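Local coordinates for protein oxalate biosynthetic component 1 (Burkholderia thailandensis, PDB 5IKY) that is a bifunctional enzyme of quorum sensing-dependent oxalogenesis, a serine hydrolase that produces oxalate and carries an additional lyase activity, at residues 455-460 against 477-482; 135-140 against 491-496; 481-486 against 501-506. All blocks are in the same frame, centred on the assembly; numbering follows the deposited sequence.

Contact 1. Residues 455-460 against 477-482; sequences PFQALL and EDALNV. With MG (magnesium ion), chain B.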
loop_
_atom_site.group_PDB
_atom_site.type_symbol
_atom_site.label_atom_id
_atom_site.label_comp_id
_atom_site.label_asym_id
_atom_site.label_seq_id
_atom_site.Cartn_x
_atom_site.Cartn_y
_atom_site.Cartn_z
ATOM N N PRO A 455 -17.379 -17.620 -15.778
ATOM C CA PRO A 455 -16.942 -17.571 -17.181
ATOM C C PRO A 455 -17.184 -16.228 -17.867
ATOM O O PRO A 455 -16.415 -15.846 -18.751
ATOM C CB PRO A 455 -17.788 -18.664 -17.850
ATOM C CG PRO A 455 -18.231 -19.551 -16.734
ATOM C CD PRO A 455 -18.423 -18.636 -15.567
ATOM N N PHE A 456 -18.237 -15.526 -17.465
ATOM C CA PHE A 456 -18.630 -14.282 -18.121
ATOM C C PHE A 456 -17.643 -13.139 -17.872
ATOM O O PHE A 456 -17.771 -12.066 -18.462
ATOM C CB PHE A 456 -20.031 -13.865 -17.659
ATOM C CG PHE A 456 -21.088 -14.897 -17.927
ATOM C CD1 PHE A 456 -21.805 -14.884 -19.113
ATOM C CD2 PHE A 456 -21.362 -15.887 -16.996
ATOM C CE1 PHE A 456 -22.776 -15.836 -19.363
ATOM C CE2 PHE A 456 -22.331 -16.842 -17.242
ATOM C CZ PHE A 456 -23.037 -16.816 -18.429
ATOM N N GLN A 457 -16.659 -13.368 -17.004
ATOM C CA GLN A 457 -15.687 -12.332 -16.655
ATOM C C GLN A 457 -14.825 -11.920 -17.845
ATOM O O GLN A 457 -14.122 -10.912 -17.790
ATOM C CB GLN A 457 -14.796 -12.794 -15.497
ATOM C CG GLN A 457 -15.448 -12.627 -14.135
ATOM C CD GLN A 457 -14.465 -12.705 -12.988
ATOM O OE1 GLN A 457 -13.314 -13.099 -13.166
ATOM N NE2 GLN A 457 -14.919 -12.326 -11.798
ATOM N N ALA A 458 -14.891 -12.697 -18.919
ATOM C CA ALA A 458 -14.235 -12.327 -20.163
ATOM C C ALA A 458 -14.956 -11.146 -20.812
ATOM O O ALA A 458 -14.412 -10.486 -21.695
ATOM C CB ALA A 458 -14.189 -13.512 -21.114
ATOM N N LEU A 459 -16.182 -10.886 -20.364
ATOM C CA LEU A 459 -16.992 -9.795 -20.899
ATOM C C LEU A 459 -16.928 -8.558 -20.014
ATOM O O LEU A 459 -17.435 -7.497 -20.377
ATOM C CB LEU A 459 -18.448 -10.232 -21.045
ATOM C CG LEU A 459 -18.727 -11.534 -21.789
ATOM C CD1 LEU A 459 -20.214 -11.825 -21.761
ATOM C CD2 LEU A 459 -18.219 -11.446 -23.218
ATOM N N LEU A 460 -16.300 -8.708 -18.854
ATOM C CA LEU A 460 -16.322 -7.692 -17.810
ATOM C C LEU A 460 -15.865 -6.317 -18.291
ATOM O O LEU A 460 -16.589 -5.332 -18.151
ATOM C CB LEU A 460 -15.460 -8.151 -16.634
ATOM C CG LEU A 460 -15.846 -7.649 -15.244
ATOM C CD1 LEU A 460 -17.352 -7.560 -15.094
ATOM C CD2 LEU A 460 -15.264 -8.578 -14.189
ATOM N N GLU A 477 -15.486 -14.174 -4.577
ATOM C CA GLU A 477 -16.935 -14.208 -4.407
ATOM C C GLU A 477 -17.646 -14.489 -5.724
ATOM O O GLU A 477 -18.645 -15.210 -5.762
ATOM C CB GLU A 477 -17.438 -12.890 -3.819
ATOM C CG GLU A 477 -18.954 -12.745 -3.839
ATOM C CD GLU A 477 -19.448 -11.623 -2.944
ATOM O OE1 GLU A 477 -18.607 -10.959 -2.301
ATOM O OE2 GLU A 477 -20.677 -11.413 -2.879
ATOM N N ASP A 478 -17.118 -13.926 -6.805
ATOM C CA ASP A 478 -17.756 -14.031 -8.114
ATOM C C ASP A 478 -17.184 -15.175 -8.944
ATOM O O ASP A 478 -17.929 -15.944 -9.551
ATOM C CB ASP A 478 -17.613 -12.712 -8.878
ATOM C CG ASP A 478 -18.179 -11.527 -8.114
ATOM O OD1 ASP A 478 -19.069 -11.733 -7.259
ATOM O OD2 ASP A 478 -17.738 -10.388 -8.374
ATOM N N ALA A 479 -15.859 -15.281 -8.971
ATOM C CA ALA A 479 -15.191 -16.301 -9.772
ATOM C C ALA A 479 -13.958 -16.838 -9.061
ATOM O O ALA A 479 -13.257 -16.097 -8.374
ATOM C CB ALA A 479 -14.812 -15.739 -11.133
ATOM N N LEU A 480 -13.692 -18.128 -9.237
ATOM C CA LEU A 480 -12.566 -18.773 -8.571
ATOM C C LEU A 480 -11.370 -18.949 -9.498
ATOM O O LEU A 480 -10.294 -19.355 -9.061
ATOM C CB LEU A 480 -12.986 -20.131 -8.011
ATOM C CG LEU A 480 -14.086 -20.124 -6.950
ATOM C CD1 LEU A 480 -14.315 -21.534 -6.419
ATOM C CD2 LEU A 480 -13.742 -19.159 -5.821
ATOM N N ASN A 481 -11.560 -18.645 -10.777
ATOM C CA ASN A 481 -10.486 -18.780 -11.753
ATOM C C ASN A 481 -9.949 -17.430 -12.209
ATOM O O ASN A 481 -10.537 -16.386 -11.927
ATOM C CB ASN A 481 -10.962 -19.577 -12.969
ATOM C CG ASN A 481 -11.529 -20.930 -12.595
ATOM O OD1 ASN A 481 -11.116 -21.540 -11.607
ATOM N ND2 ASN A 481 -12.479 -21.410 -13.389
ATOM N N VAL A 482 -8.826 -17.463 -12.917
ATOM C CA VAL A 482 -8.244 -16.264 -13.508
ATOM C C VAL A 482 -7.612 -16.629 -14.850
ATOM O O VAL A 482 -7.060 -17.719 -15.014
ATOM C CB VAL A 482 -7.195 -15.612 -12.572
ATOM C CG1 VAL A 482 -6.032 -16.563 -12.306
ATOM C CG2 VAL A 482 -6.697 -14.293 -13.149
HETATM MG MG MG B . -21.812 -9.862 -1.491
HETATM O O HOH W 1 -17.248 -9.870 -10.994
HETATM O O HOH W 2 -23.909 -8.854 -0.379
#

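Contact 2. Residues 135-140 against 491-496; sequences QLTTFG and VRKACG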
loop_
_atom_site.group_PDB
_atom_site.type_symbol
_atom_site.label_atom_id
_atom_site.label_comp_id
_atom_site.label_asym_id
_atom_site.label_seq_id
_atom_site.Cartn_x
_atom_site.Cartn_y
_atom_site.Cartn_z
ATOM N N GLN A 135 -8.402 -28.767 -12.144
ATOM C CA GLN A 135 -8.487 -29.745 -11.063
ATOM C C GLN A 135 -7.240 -29.736 -10.188
ATOM O O GLN A 135 -7.336 -29.734 -8.961
ATOM C CB GLN A 135 -8.719 -31.154 -11.610
ATOM C CG GLN A 135 -10.168 -31.602 -11.552
ATOM C CD GLN A 135 -10.686 -31.760 -10.131
ATOM O OE1 GLN A 135 -9.917 -31.781 -9.171
ATOM N NE2 GLN A 135 -12.000 -31.876 -9.995
ATOM N N LEU A 136 -6.071 -29.732 -10.820
ATOM C CA LEU A 136 -4.822 -29.769 -10.070
ATOM C C LEU A 136 -4.612 -28.475 -9.287
ATOM O O LEU A 136 -4.166 -28.508 -8.140
ATOM C CB LEU A 136 -3.635 -30.034 -11.002
ATOM C CG LEU A 136 -3.631 -31.411 -11.676
ATOM C CD1 LEU A 136 -2.290 -31.708 -12.321
ATOM C CD2 LEU A 136 -3.993 -32.501 -10.682
ATOM N N THR A 137 -4.945 -27.339 -9.892
ATOM C CA THR A 137 -4.769 -26.059 -9.211
ATOM C C THR A 137 -5.796 -25.883 -8.094
ATOM O O THR A 137 -5.536 -25.181 -7.114
ATOM C CB THR A 137 -4.859 -24.866 -10.185
ATOM O OG1 THR A 137 -6.077 -24.939 -10.938
ATOM C CG2 THR A 137 -3.670 -24.866 -11.138
ATOM N N THR A 138 -6.955 -26.519 -8.241
ATOM C CA THR A 138 -7.944 -26.559 -7.166
ATOM C C THR A 138 -7.371 -27.332 -5.984
ATOM O O THR A 138 -7.631 -27.003 -4.828
ATOM C CB THR A 138 -9.270 -27.213 -7.622
ATOM O OG1 THR A 138 -9.832 -26.468 -8.711
ATOM C CG2 THR A 138 -10.275 -27.254 -6.479
ATOM N N PHE A 139 -6.571 -28.350 -6.288
ATOM C CA PHE A 139 -5.981 -29.207 -5.269
ATOM C C PHE A 139 -4.726 -28.607 -4.647
ATOM O O PHE A 139 -4.154 -29.184 -3.723
ATOM C CB PHE A 139 -5.654 -30.582 -5.854
ATOM C CG PHE A 139 -6.853 -31.465 -6.033
ATOM C CD1 PHE A 139 -8.070 -31.129 -5.460
ATOM C CD2 PHE A 139 -6.760 -32.641 -6.757
ATOM C CE1 PHE A 139 -9.176 -31.942 -5.619
ATOM C CE2 PHE A 139 -7.860 -33.461 -6.919
ATOM C CZ PHE A 139 -9.070 -33.112 -6.349
ATOM N N GLY A 140 -4.291 -27.459 -5.156
ATOM C CA GLY A 140 -3.130 -26.788 -4.599
ATOM C C GLY A 140 -1.884 -26.809 -5.468
ATOM O O GLY A 140 -0.853 -26.254 -5.083
ATOM N N VAL A 491 -6.591 -20.777 -18.615
ATOM C CA VAL A 491 -7.267 -20.516 -17.348
ATOM C C VAL A 491 -6.706 -21.387 -16.216
ATOM O O VAL A 491 -6.281 -22.524 -16.438
ATOM C CB VAL A 491 -8.793 -20.738 -17.482
ATOM C CG1 VAL A 491 -9.110 -22.210 -17.712
ATOM C CG2 VAL A 491 -9.529 -20.207 -16.265
ATOM N N ARG A 492 -6.683 -20.832 -15.007
ATOM C CA ARG A 492 -6.228 -21.555 -13.823
ATOM C C ARG A 492 -6.938 -21.035 -12.580
ATOM O O ARG A 492 -7.655 -20.039 -12.641
ATOM C CB ARG A 492 -4.717 -21.419 -13.653
ATOM C CG ARG A 492 -4.267 -19.979 -13.537
ATOM C CD ARG A 492 -2.802 -19.862 -13.157
ATOM N NE ARG A 492 -2.383 -18.464 -13.153
ATOM C CZ ARG A 492 -2.560 -17.634 -12.131
ATOM N NH1 ARG A 492 -3.144 -18.064 -11.018
ATOM N NH2 ARG A 492 -2.154 -16.374 -12.220
ATOM N N LYS A 493 -6.735 -21.712 -11.456
ATOM C CA LYS A 493 -7.302 -21.268 -10.188
ATOM C C LYS A 493 -6.655 -19.956 -9.763
ATOM O O LYS A 493 -5.437 -19.800 -9.854
ATOM C CB LYS A 493 -7.104 -22.327 -9.102
ATOM C CG LYS A 493 -8.259 -22.450 -8.127
ATOM C CD LYS A 493 -9.487 -23.026 -8.814
ATOM C CE LYS A 493 -10.594 -23.315 -7.816
ATOM N NZ LYS A 493 -11.787 -23.917 -8.472
ATOM N N ALA A 494 -7.473 -19.013 -9.306
ATOM C CA ALA A 494 -6.970 -17.722 -8.858
ATOM C C ALA A 494 -6.316 -17.853 -7.486
ATOM O O ALA A 494 -6.909 -18.402 -6.559
ATOM C CB ALA A 494 -8.095 -16.696 -8.823
ATOM N N CYS A 495 -5.097 -17.339 -7.359
ATOM C CA CYS A 495 -4.342 -17.444 -6.112
ATOM C C CYS A 495 -4.789 -16.401 -5.090
ATOM O O CYS A 495 -4.025 -16.014 -4.208
ATOM C CB CYS A 495 -2.840 -17.302 -6.384
ATOM S SG CYS A 495 -2.132 -18.584 -7.441
ATOM N N GLY A 496 -6.034 -15.959 -5.210
ATOM C CA GLY A 496 -6.568 -14.930 -4.342
ATOM C C GLY A 496 -7.220 -13.850 -5.178
ATOM O O GLY A 496 -7.104 -13.854 -6.404
#

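Contact 3. Residues 481-486 against 501-506; sequences NVFDAR and VRWLRR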
loop_
_atom_site.group_PDB
_atom_site.type_symbol
_atom_site.label_atom_id
_atom_site.label_comp_id
_atom_site.label_asym_id
_atom_site.label_seq_id
_atom_site.Cartn_x
_atom_site.Cartn_y
_atom_site.Cartn_z
ATOM N N ASN A 481 -11.560 -18.645 -10.777
ATOM C CA ASN A 481 -10.486 -18.780 -11.753
ATOM C C ASN A 481 -9.949 -17.430 -12.209
ATOM O O ASN A 481 -10.537 -16.386 -11.927
ATOM C CB ASN A 481 -10.962 -19.577 -12.969
ATOM C CG ASN A 481 -11.529 -20.930 -12.595
ATOM O OD1 ASN A 481 -11.116 -21.540 -11.607
ATOM N ND2 ASN A 481 -12.479 -21.410 -13.389
ATOM N N VAL A 482 -8.826 -17.463 -12.917
ATOM C CA VAL A 482 -8.244 -16.264 -13.508
ATOM C C VAL A 482 -7.612 -16.629 -14.850
ATOM O O VAL A 482 -7.060 -17.719 -15.014
ATOM C CB VAL A 482 -7.195 -15.612 -12.572
ATOM C CG1 VAL A 482 -6.032 -16.563 -12.306
ATOM C CG2 VAL A 482 -6.697 -14.293 -13.149
ATOM N N PHE A 483 -7.714 -15.730 -15.821
ATOM C CA PHE A 483 -7.145 -15.990 -17.134
ATOM C C PHE A 483 -5.638 -15.762 -17.129
ATOM O O PHE A 483 -5.154 -14.728 -16.672
ATOM C CB PHE A 483 -7.817 -15.121 -18.196
ATOM C CG PHE A 483 -9.257 -15.473 -18.438
ATOM C CD1 PHE A 483 -9.595 -16.667 -19.056
ATOM C CD2 PHE A 483 -10.271 -14.615 -18.049
ATOM C CE1 PHE A 483 -10.918 -16.998 -19.279
ATOM C CE2 PHE A 483 -11.596 -14.940 -18.272
ATOM C CZ PHE A 483 -11.919 -16.131 -18.886
ATOM N N ASP A 484 -4.906 -16.751 -17.634
ATOM C CA ASP A 484 -3.455 -16.680 -17.721
ATOM C C ASP A 484 -2.999 -17.317 -19.028
ATOM O O ASP A 484 -3.111 -18.531 -19.209
ATOM C CB ASP A 484 -2.805 -17.378 -16.522
ATOM C CG ASP A 484 -1.333 -17.030 -16.364
ATOM O OD1 ASP A 484 -0.689 -16.634 -17.359
ATOM O OD2 ASP A 484 -0.817 -17.158 -15.233
ATOM N N ALA A 485 -2.484 -16.492 -19.933
ATOM C CA ALA A 485 -2.096 -16.948 -21.265
ATOM C C ALA A 485 -0.905 -17.908 -21.233
ATOM O O ALA A 485 -0.716 -18.701 -22.154
ATOM C CB ALA A 485 -1.787 -15.753 -22.152
ATOM N N ARG A 486 -0.109 -17.839 -20.169
ATOM C CA ARG A 486 1.065 -18.696 -20.033
ATOM C C ARG A 486 0.686 -20.149 -19.759
ATOM O O ARG A 486 1.500 -21.058 -19.927
ATOM C CB ARG A 486 1.970 -18.183 -18.912
ATOM C CG ARG A 486 2.437 -16.752 -19.092
ATOM C CD ARG A 486 3.059 -16.225 -17.810
ATOM N NE ARG A 486 2.121 -16.298 -16.692
ATOM C CZ ARG A 486 2.402 -15.911 -15.453
ATOM N NH1 ARG A 486 3.599 -15.420 -15.164
ATOM N NH2 ARG A 486 1.485 -16.014 -14.501
ATOM N N VAL A 501 -7.470 -8.987 -9.420
ATOM C CA VAL A 501 -7.350 -7.537 -9.525
ATOM C C VAL A 501 -6.167 -7.183 -10.420
ATOM O O VAL A 501 -6.237 -6.253 -11.224
ATOM C CB VAL A 501 -7.176 -6.876 -8.143
ATOM C CG1 VAL A 501 -6.920 -5.388 -8.292
ATOM C CG2 VAL A 501 -8.407 -7.115 -7.285
ATOM N N ARG A 502 -5.087 -7.944 -10.283
ATOM C CA ARG A 502 -3.905 -7.753 -11.110
ATOM C C ARG A 502 -4.237 -7.982 -12.579
ATOM O O ARG A 502 -3.839 -7.206 -13.447
ATOM C CB ARG A 502 -2.782 -8.693 -10.672
ATOM C CG ARG A 502 -1.502 -8.534 -11.474
ATOM C CD ARG A 502 -0.436 -9.511 -11.012
ATOM N NE ARG A 502 0.835 -9.280 -11.693
ATOM C CZ ARG A 502 1.756 -8.417 -11.276
ATOM N NH1 ARG A 502 1.546 -7.699 -10.180
ATOM N NH2 ARG A 502 2.885 -8.269 -11.955
ATOM N N TRP A 503 -4.972 -9.055 -12.846
ATOM C CA TRP A 503 -5.407 -9.369 -14.199
ATOM C C TRP A 503 -6.277 -8.251 -14.771
ATOM O O TRP A 503 -6.088 -7.832 -15.912
ATOM C CB TRP A 503 -6.169 -10.696 -14.220
ATOM C CG TRP A 503 -6.943 -10.918 -15.482
ATOM C CD1 TRP A 503 -6.474 -11.442 -16.652
ATOM C CD2 TRP A 503 -8.325 -10.613 -15.704
ATOM N NE1 TRP A 503 -7.479 -11.486 -17.588
ATOM C CE2 TRP A 503 -8.625 -10.981 -17.031
ATOM C CE3 TRP A 503 -9.337 -10.066 -14.909
ATOM C CZ2 TRP A 503 -9.896 -10.821 -17.581
ATOM C CZ3 TRP A 503 -10.600 -9.907 -15.457
ATOM C CH2 TRP A 503 -10.867 -10.283 -16.780
ATOM N N LEU A 504 -7.222 -7.770 -13.970
ATOM C CA LEU A 504 -8.121 -6.701 -14.394
ATOM C C LEU A 504 -7.365 -5.402 -14.654
ATOM O O LEU A 504 -7.638 -4.699 -15.628
ATOM C CB LEU A 504 -9.211 -6.470 -13.345
ATOM C CG LEU A 504 -10.204 -5.339 -13.623
ATOM C CD1 LEU A 504 -10.887 -5.539 -14.965
ATOM C CD2 LEU A 504 -11.233 -5.236 -12.510
ATOM N N ARG A 505 -6.412 -5.088 -13.779
ATOM C CA ARG A 505 -5.620 -3.870 -13.912
ATOM C C ARG A 505 -4.780 -3.871 -15.186
ATOM O O ARG A 505 -4.759 -2.882 -15.916
ATOM C CB ARG A 505 -4.710 -3.680 -12.695
ATOM C CG ARG A 505 -3.719 -2.536 -12.854
ATOM C CD ARG A 505 -2.963 -2.248 -11.567
ATOM N NE ARG A 505 -2.299 -3.430 -11.026
ATOM C CZ ARG A 505 -1.104 -3.862 -11.417
ATOM N NH1 ARG A 505 -0.439 -3.211 -12.361
ATOM N NH2 ARG A 505 -0.577 -4.947 -10.868
ATOM N N ARG A 506 -4.090 -4.977 -15.452
ATOM C CA ARG A 506 -3.251 -5.077 -16.644
ATOM C C ARG A 506 -4.108 -5.045 -17.904
ATOM O O ARG A 506 -3.684 -4.545 -18.948
ATOM C CB ARG A 506 -2.402 -6.350 -16.609
ATOM C CG ARG A 506 -1.435 -6.415 -15.436
ATOM C CD ARG A 506 -0.532 -7.642 -15.505
ATOM N NE ARG A 506 0.772 -7.340 -16.092
ATOM C CZ ARG A 506 1.200 -7.816 -17.258
ATOM N NH1 ARG A 506 0.431 -8.627 -17.973
ATOM N NH2 ARG A 506 2.401 -7.482 -17.708
#

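Contact 1. Residues 455-460 against 477-482
Gln-457 turns its CG to the side of the backbone N, opposite the carbonyl carbon (chi1 -81°), and runs on extended (chi2 -164°), so that its amide is delivered to the extended loop at Ala-479. The methyl of Ala-479 lies over the flat side of that amide rather than at one corner: CB is 3.5 Å from NE2 of Gln-457 and 3.6 Å from CD. This is a van der Waals seat, and no direct hydrogen bond crosses between 455-460 and 477-482. Polar communication goes instead through a water. Asp-478 crosses Gln-457 at about a right angle, with carboxylate and amide planes 88° apart, and the water sits 2.7 Å from Asp-478 OD2 while holding Gln-457 NE2 only weakly at 3.5 Å. NE2 has a further weak bond to Leu-452 O, so the amide is steered by several soft contacts rather than one strong one. Asp-478 is held more firmly, its OD1 forming a salt bridge with Arg-473.

Next to it, Glu-477 sends an extended side chain the other way, away from 455-460. It meets the magnesium ion through one carboxylate oxygen, with OE2 of Glu-477 2.4 Å from the metal. His-227 NE2 and a water 2.6 Å from the magnesium ion are further ligands. Arg-473 of strand 471-474 also makes a long, weak ion pair with Glu-477 OE1, so the same arginine faces both carboxylates. The loops after parallel strands 446-451 and 471-474 thus meet at the C-terminal ends of the barrel strands, where TIM barrels carry their active sites, consistent with the TIM-barrel family of beta-keto acid cleavage enzymes.

Contact 2. Residues 135-140 against 491-496
A helix end closed by a Schellman motif meets one strand of a beta-hairpin, as Thr-137 and Thr-138, in the last turn of helix 126-138, receive Lys-493 of strand 491-493. The helix belongs to the N-terminal domain family region, whereas the hairpin follows barrel strand 471-474, so the contact joins two parts of the chain distant in sequence. Gly-140 terminates the helix with a positive phi of 109°, its N returning a weak bond to Thr-137 O.

Both threonines work in two directions. The hydroxyl of Thr-137 lies between its backbone N and carbonyl carbon (chi1 53°), a rotation from which it can bond Val-133 O in the preceding turn and still face the strand. There it accepts a weak, bent bond from the backbone N of Lys-493, OG1 to N being 3.3 Å. The same hydroxyl rests against the root of the lysine side chain, with OG1 of Thr-137 3.4 Å from CB of Lys-493. Thr-138 likewise bonds back into the helix, at Leu-134 O.

The aliphatic chain of Lys-493 bends at chi2 (69°) and then runs straight past Thr-138, a course that packs CD and CE against the second hydroxyl. Two successive residues of one helix turn thus address the backbone and the tip of a single lysine. The ammonium is shared, with a weak bond to Arg-198 O and another across the contact, where NZ of Lys-493 lies 3.2 Å from OG1 of Thr-138.

Contact 3. Residues 481-486 against 501-506
Trp-503 meets Val-482 and Phe-483 with one flank of its indole, closely along a seam at the strand and more loosely at the phenyl ring. In the tight seam, CG2 of Val-482 is 3.8 Å from CB of Trp-503, the two side chains sliding past each other in opposite directions. The tryptophan holds its CG far from its own backbone N (chi1 165°), which carries the indole off the helix and across the end of strand 481-483. Its five-membered ring comes up against the carbonyl and the CB of Phe-483: CD1 of Trp-503 approaches O of Phe-483 at 3.5 Å, and NE1 of Trp-503 lies 3.7 Å from CB of Phe-483.

The phenyl ring itself fits less closely. It runs beside the indole, pointing the same way, yet the pair is neither stacked nor edge-to-face, since the planes are inclined at 46°. Touch is limited to the near rims, CD2 of Phe-483 lying 3.8 Å from CZ2 of Trp-503, with CZ2 at the edge of the phenyl ring. Phe-483 is largely exposed, as are Ala-485 and Arg-486 beyond it.

That solvent-side loop is ordered by its own polar bonds. Asp-484 OD1 accepts a hydrogen bond from the backbone N of Arg-486, which comes from above the carboxylate plane and makes an Asx turn. The guanidinium then grips the carboxylate side-on, meeting the syn lone pairs of both oxygens: NE goes to OD1, and NH2 of Arg-486 lies 2.7 Å from OD2 of Asp-484. Arg-492 of the partner strand also bridges to OD2. Helix 497-510 rests on two neighbours: through Trp-503 on hairpin strand 481-483, and through Val-501 and Leu-504 on barrel strand 471-474.

In the fold
Followed from the N terminus, the chain lays down barrel strand 4-9, then the N-terminal domain with helix 126-138, and then the remaining barrel strands up to 471-474 before contact 2 closes its long loop at 491-496. Contact 1 is nested inside that loop, closing a short one around helix 460-466 and strand 471-474. Contact 3 begins on strand 481-483, where contact 1 ends, and crosses contact 2, because strand 491-493 falls between its two segments. The hairpin of strands 481-483 and 491-493 is common ground: contact 1 ties its approach to the barrel mouth, contact 2 its second strand to the N-terminal domain, and contact 3 its first strand to helix 497-510.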